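Local coordinates for lipase (Acinetobacter baumannii, PDB 4OPM), which probably hydrolyses ester bonds of lipids, as a putative lipase of the alpha/beta hydrolase fold, at residues T11-Q14 with Q15-W19; E281-V284 with I285-Y288. All coordinates share one frame; numbering follows the deposited sequence. Where two conformers were deposited one is given.

Contact 1. Residues T11-Q14 with Q15-W19; sequences TILQ and QERNW
Ile12 O takes the N-H of Glu16 at 2.9 Å, in one turn of helix 9-19, which lies at the surface. The same i to i+4 pattern continues on either side of it, from Gln15 N to Thr11 O, from Arg17 N to Leu13 O and from Asn18 N to Gln14 O. This backbone sets side chains four residues apart over one another. Leu13 lies under Arg17: its CB sits over one face of the guanidinium, nearer the edge than the middle, 3.8 Å from Arg17 NH2. Arg17 gets there because CG stands beside its own backbone N (chi1 -67°) and the chain then runs extended to NE, with CG passing 3.4 Å from Leu13 O. A long aliphatic arm with a flat charged end suits this place, since the methylenes can lie along the helix while the nitrogens reach polar partners. Gln14 meets the same guanidinium through a water, which accepts from Gln14 NE2 at 3.2 Å and from Arg17 NH1 at 2.9 Å; the amide and guanidinium planes are turned 38° apart. On another flank Gln15, in one of its two conformers, reaches back toward Thr11, a contact that is only tentative. Beyond the helix, Arg17 NE forms a salt bridge with Asp58, while Glu16 OE1 accepts from Asn61 ND2 of helix 61-64. Trp19 stacks on His65, just past that helix, and the chain goes on into strand 22-29 at one border of the mixed sheet.

Contact 2. Residues E281-V284 with I285-Y288; sequences EQLV and IQQY
Leu283 and Gln286 run alongside each other in one direction on the C-terminal helix 281-298 of the alpha/beta hydrolase fold, with Leu283 CD2 3.9 Å from Gln286 OE1. Gln286 keeps an extended chain, CG anti to the backbone N (chi1 -179°), whereas Gln287 bends at chi2 (-60°), and both amides thereby reach a common water. Flexible amides suit this polar flank, one offering oxygen and the other nitrogen. Beneath them runs the backbone: Ile285 N bonds Glu281 O at 3.0 Å and Gln286 N bonds Gln282 O at 2.9 Å. Val284 O is gripped twice, by Tyr288 N in the carbonyl plane at 2.9 Å and by Gln287 N from above that plane at 3.1 Å. The non-polar side of the helix faces the protein. There the branched Val284 and Ile285 pack against Val63 of helix 61-64, Val284 also touches Leu240 of strand 237-242, and the Tyr288 ring stacks with Phe141. Where Gln287 N has turned to Val284 O, the water serves Leu283 O instead: it donates to that oxygen at 2.8 Å and to Gln286 OE1 at 2.7 Å, and accepts from Gln287 NE2 at 2.9 Å.

Contact 1 and contact 2 are turns of the first and last helices of the chain; their centres lie 21 Å apart and their nearest atoms about 6 Å, so they do not touch. Both lean on helix 61-64, contact 1 at its first residue and contact 2 further along. In contact 1 a water joins an amide to a guanidinium; in contact 2 it joins two neighbouring amides to a backbone oxygen. Each has a bound polyether, probably from the crystallisation liquor, near a side chain: Asn18 in contact 1, Gln287 in contact 2. Neither contact includes a residue of the probable triad Ser120, Asp245 and His274, although contact 2 begins seven residues after that histidine.

Contact 1. Residues T11-Q14 with Q15-W19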
loop_
_atom_site.group_PDB
_atom_site.type_symbol
_atom_site.label_atom_id
_atom_site.label_comp_id
_atom_site.label_asym_id
_atom_site.label_seq_id
_atom_site.Cartn_x
_atom_site.Cartn_y
_atom_site.Cartn_z
ATOM N N THR A 11 21.329 -4.769 -4.616
ATOM C CA THR A 11 21.583 -6.216 -4.494
ATOM C C THR A 11 20.847 -6.748 -3.250
ATOM O O THR A 11 20.269 -7.838 -3.312
ATOM C CB THR A 11 23.103 -6.504 -4.457
ATOM O OG1 THR A 11 23.686 -6.005 -5.658
ATOM C CG2 THR A 11 23.426 -7.998 -4.329
ATOM N N ILE A 12 20.834 -5.965 -2.149
ATOM C CA ILE A 12 20.114 -6.332 -0.910
ATOM C C ILE A 12 18.615 -6.460 -1.222
ATOM O O ILE A 12 18.011 -7.464 -0.858
ATOM C CB ILE A 12 20.367 -5.312 0.241
ATOM C CG1 ILE A 12 21.856 -5.273 0.682
ATOM C CG2 ILE A 12 19.397 -5.512 1.436
ATOM C CD1 ILE A 12 22.443 -6.618 1.301
ATOM N N LEU A 13 18.037 -5.465 -1.930
ATOM C CA LEU A 13 16.620 -5.493 -2.301
ATOM C C LEU A 13 16.320 -6.720 -3.157
ATOM O O LEU A 13 15.323 -7.395 -2.911
ATOM C CB LEU A 13 16.201 -4.208 -3.023
ATOM C CG LEU A 13 16.175 -2.944 -2.163
ATOM C CD1 LEU A 13 15.878 -1.722 -3.015
ATOM C CD2 LEU A 13 15.126 -3.049 -1.054
ATOM N N GLN A 14 17.206 -7.040 -4.109
ATOM C CA GLN A 14 17.026 -8.224 -4.968
ATOM C C GLN A 14 16.953 -9.502 -4.126
ATOM O O GLN A 14 16.086 -10.356 -4.352
ATOM C CB GLN A 14 18.163 -8.330 -6.001
ATOM C CG GLN A 14 18.062 -7.241 -7.067
ATOM C CD GLN A 14 19.375 -6.974 -7.768
ATOM O OE1 GLN A 14 20.286 -7.818 -7.794
ATOM N NE2 GLN A 14 19.489 -5.781 -8.359
ATOM N N GLN A 15 17.867 -9.621 -3.153
ATOM C CA GLN A 15 17.937 -10.789 -2.274
ATOM C C GLN A 15 16.680 -10.903 -1.408
ATOM O O GLN A 15 16.162 -12.018 -1.209
ATOM C CB GLN A 15 19.195 -10.719 -1.404
ATOM C CG GLN A 15 20.476 -10.929 -2.197
ATOM C CD GLN A 15 21.637 -11.070 -1.262
ATOM O OE1 GLN A 15 21.754 -12.057 -0.539
ATOM N NE2 GLN A 15 22.483 -10.062 -1.207
ATOM N N GLU A 16 16.164 -9.755 -0.906
ATOM C CA GLU A 16 14.955 -9.766 -0.075
ATOM C C GLU A 16 13.754 -10.234 -0.910
ATOM O O GLU A 16 12.952 -11.023 -0.419
ATOM C CB GLU A 16 14.662 -8.411 0.578
ATOM C CG GLU A 16 13.618 -8.563 1.679
ATOM C CD GLU A 16 13.040 -7.287 2.262
ATOM O OE1 GLU A 16 12.720 -6.363 1.481
ATOM O OE2 GLU A 16 12.835 -7.249 3.499
ATOM N N ARG A 17 13.643 -9.759 -2.181
ATOM C CA ARG A 17 12.560 -10.189 -3.077
ATOM C C ARG A 17 12.646 -11.710 -3.310
ATOM O O ARG A 17 11.628 -12.409 -3.260
ATOM C CB ARG A 17 12.611 -9.444 -4.414
ATOM C CG ARG A 17 12.313 -7.957 -4.293
ATOM C CD ARG A 17 12.802 -7.228 -5.544
ATOM N NE ARG A 17 12.845 -5.780 -5.310
ATOM C CZ ARG A 17 13.613 -4.932 -5.980
ATOM N NH1 ARG A 17 14.427 -5.373 -6.933
ATOM N NH2 ARG A 17 13.588 -3.639 -5.693
ATOM N N ASN A 18 13.876 -12.219 -3.524
ATOM C CA ASN A 18 14.090 -13.654 -3.725
ATOM C C ASN A 18 13.628 -14.453 -2.480
ATOM O O ASN A 18 12.945 -15.466 -2.622
ATOM C CB ASN A 18 15.553 -13.946 -4.039
ATOM C CG ASN A 18 15.739 -15.362 -4.514
ATOM O OD1 ASN A 18 16.134 -16.251 -3.754
ATOM N ND2 ASN A 18 15.347 -15.624 -5.749
ATOM N N TRP A 19 13.958 -13.964 -1.275
ATOM C CA TRP A 19 13.565 -14.570 0.001
ATOM C C TRP A 19 12.022 -14.597 0.137
ATOM O O TRP A 19 11.466 -15.529 0.719
ATOM C CB TRP A 19 14.219 -13.805 1.173
ATOM C CG TRP A 19 13.635 -14.121 2.515
ATOM C CD1 TRP A 19 13.936 -15.187 3.318
ATOM C CD2 TRP A 19 12.603 -13.382 3.191
ATOM N NE1 TRP A 19 13.145 -15.162 4.448
ATOM C CE2 TRP A 19 12.339 -14.052 4.408
ATOM C CE3 TRP A 19 11.899 -12.194 2.897
ATOM C CZ2 TRP A 19 11.397 -13.579 5.331
ATOM C CZ3 TRP A 19 10.955 -11.728 3.805
ATOM C CH2 TRP A 19 10.728 -12.401 5.016
HETATM O O HOH W 1 16.944 -3.977 -7.509
#

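Contact 2. Residues E281-V284 with I285-Y288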
loop_
_atom_site.group_PDB
_atom_site.type_symbol
_atom_site.label_atom_id
_atom_site.label_comp_id
_atom_site.label_asym_id
_atom_site.label_seq_id
_atom_site.Cartn_x
_atom_site.Cartn_y
_atom_site.Cartn_z
ATOM N N GLU A 281 4.545 -8.164 10.547
ATOM C CA GLU A 281 4.100 -8.984 9.400
ATOM C C GLU A 281 3.538 -10.358 9.805
ATOM O O GLU A 281 2.603 -10.835 9.156
ATOM C CB GLU A 281 5.198 -9.143 8.333
ATOM C CG GLU A 281 6.332 -10.091 8.729
ATOM C CD GLU A 281 7.400 -9.548 9.661
ATOM O OE1 GLU A 281 7.220 -8.446 10.225
ATOM O OE2 GLU A 281 8.435 -10.233 9.817
ATOM N N GLN A 282 4.076 -10.993 10.873
ATOM C CA GLN A 282 3.571 -12.317 11.260
ATOM C C GLN A 282 2.156 -12.205 11.842
ATOM O O GLN A 282 1.316 -13.081 11.605
ATOM C CB GLN A 282 4.534 -12.994 12.240
ATOM C CG GLN A 282 5.910 -13.267 11.609
ATOM C CD GLN A 282 7.002 -13.446 12.644
ATOM O OE1 GLN A 282 6.754 -13.858 13.780
ATOM N NE2 GLN A 282 8.246 -13.165 12.250
ATOM N N LEU A 283 1.882 -11.110 12.561
ATOM C CA LEU A 283 0.555 -10.839 13.132
ATOM C C LEU A 283 -0.442 -10.467 12.030
ATOM O O LEU A 283 -1.610 -10.836 12.113
ATOM C CB LEU A 283 0.630 -9.752 14.211
ATOM C CG LEU A 283 1.573 -10.107 15.410
ATOM C CD1 LEU A 283 1.484 -9.055 16.503
ATOM C CD2 LEU A 283 1.267 -11.504 15.995
ATOM N N VAL A 284 0.028 -9.772 10.973
ATOM C CA VAL A 284 -0.813 -9.428 9.820
ATOM C C VAL A 284 -1.230 -10.728 9.119
ATOM O O VAL A 284 -2.412 -10.944 8.866
ATOM C CB VAL A 284 -0.049 -8.468 8.870
ATOM C CG1 VAL A 284 -0.722 -8.381 7.486
ATOM C CG2 VAL A 284 0.090 -7.084 9.512
ATOM N N ILE A 285 -0.251 -11.609 8.840
ATOM C CA ILE A 285 -0.487 -12.891 8.159
ATOM C C ILE A 285 -1.388 -13.802 8.996
ATOM O O ILE A 285 -2.238 -14.494 8.440
ATOM C CB ILE A 285 0.879 -13.537 7.810
ATOM C CG1 ILE A 285 1.524 -12.798 6.595
ATOM C CG2 ILE A 285 0.812 -15.048 7.597
ATOM C CD1 ILE A 285 0.727 -12.980 5.214
ATOM N N GLN A 286 -1.239 -13.761 10.332
ATOM C CA GLN A 286 -2.071 -14.558 11.240
ATOM C C GLN A 286 -3.571 -14.272 11.018
ATOM O O GLN A 286 -4.383 -15.188 11.134
ATOM C CB GLN A 286 -1.675 -14.276 12.689
ATOM C CG GLN A 286 -2.462 -15.075 13.724
ATOM C CD GLN A 286 -1.871 -14.850 15.080
ATOM O OE1 GLN A 286 -1.864 -13.724 15.581
ATOM N NE2 GLN A 286 -1.276 -15.891 15.650
ATOM N N GLN A 287 -3.917 -13.036 10.620
ATOM C CA GLN A 287 -5.293 -12.645 10.308
ATOM C C GLN A 287 -5.633 -12.811 8.818
ATOM O O GLN A 287 -6.735 -13.255 8.485
ATOM C CB GLN A 287 -5.528 -11.169 10.693
ATOM C CG GLN A 287 -5.245 -10.868 12.177
ATOM C CD GLN A 287 -6.111 -11.653 13.144
ATOM O OE1 GLN A 287 -7.287 -11.964 12.876
ATOM N NE2 GLN A 287 -5.547 -11.974 14.300
ATOM N N TYR A 288 -4.724 -12.402 7.922
ATOM C CA TYR A 288 -5.023 -12.382 6.487
ATOM C C TYR A 288 -5.176 -13.776 5.851
ATOM O O TYR A 288 -6.104 -13.961 5.054
ATOM C CB TYR A 288 -3.953 -11.565 5.740
ATOM C CG TYR A 288 -4.302 -11.184 4.316
ATOM C CD1 TYR A 288 -5.624 -10.918 3.942
ATOM C CD2 TYR A 288 -3.303 -10.983 3.366
ATOM C CE1 TYR A 288 -5.942 -10.517 2.643
ATOM C CE2 TYR A 288 -3.608 -10.572 2.068
ATOM C CZ TYR A 288 -4.928 -10.348 1.712
ATOM O OH TYR A 288 -5.216 -9.925 0.444
HETATM O O HOH W 2 -2.776 -11.344 14.630
#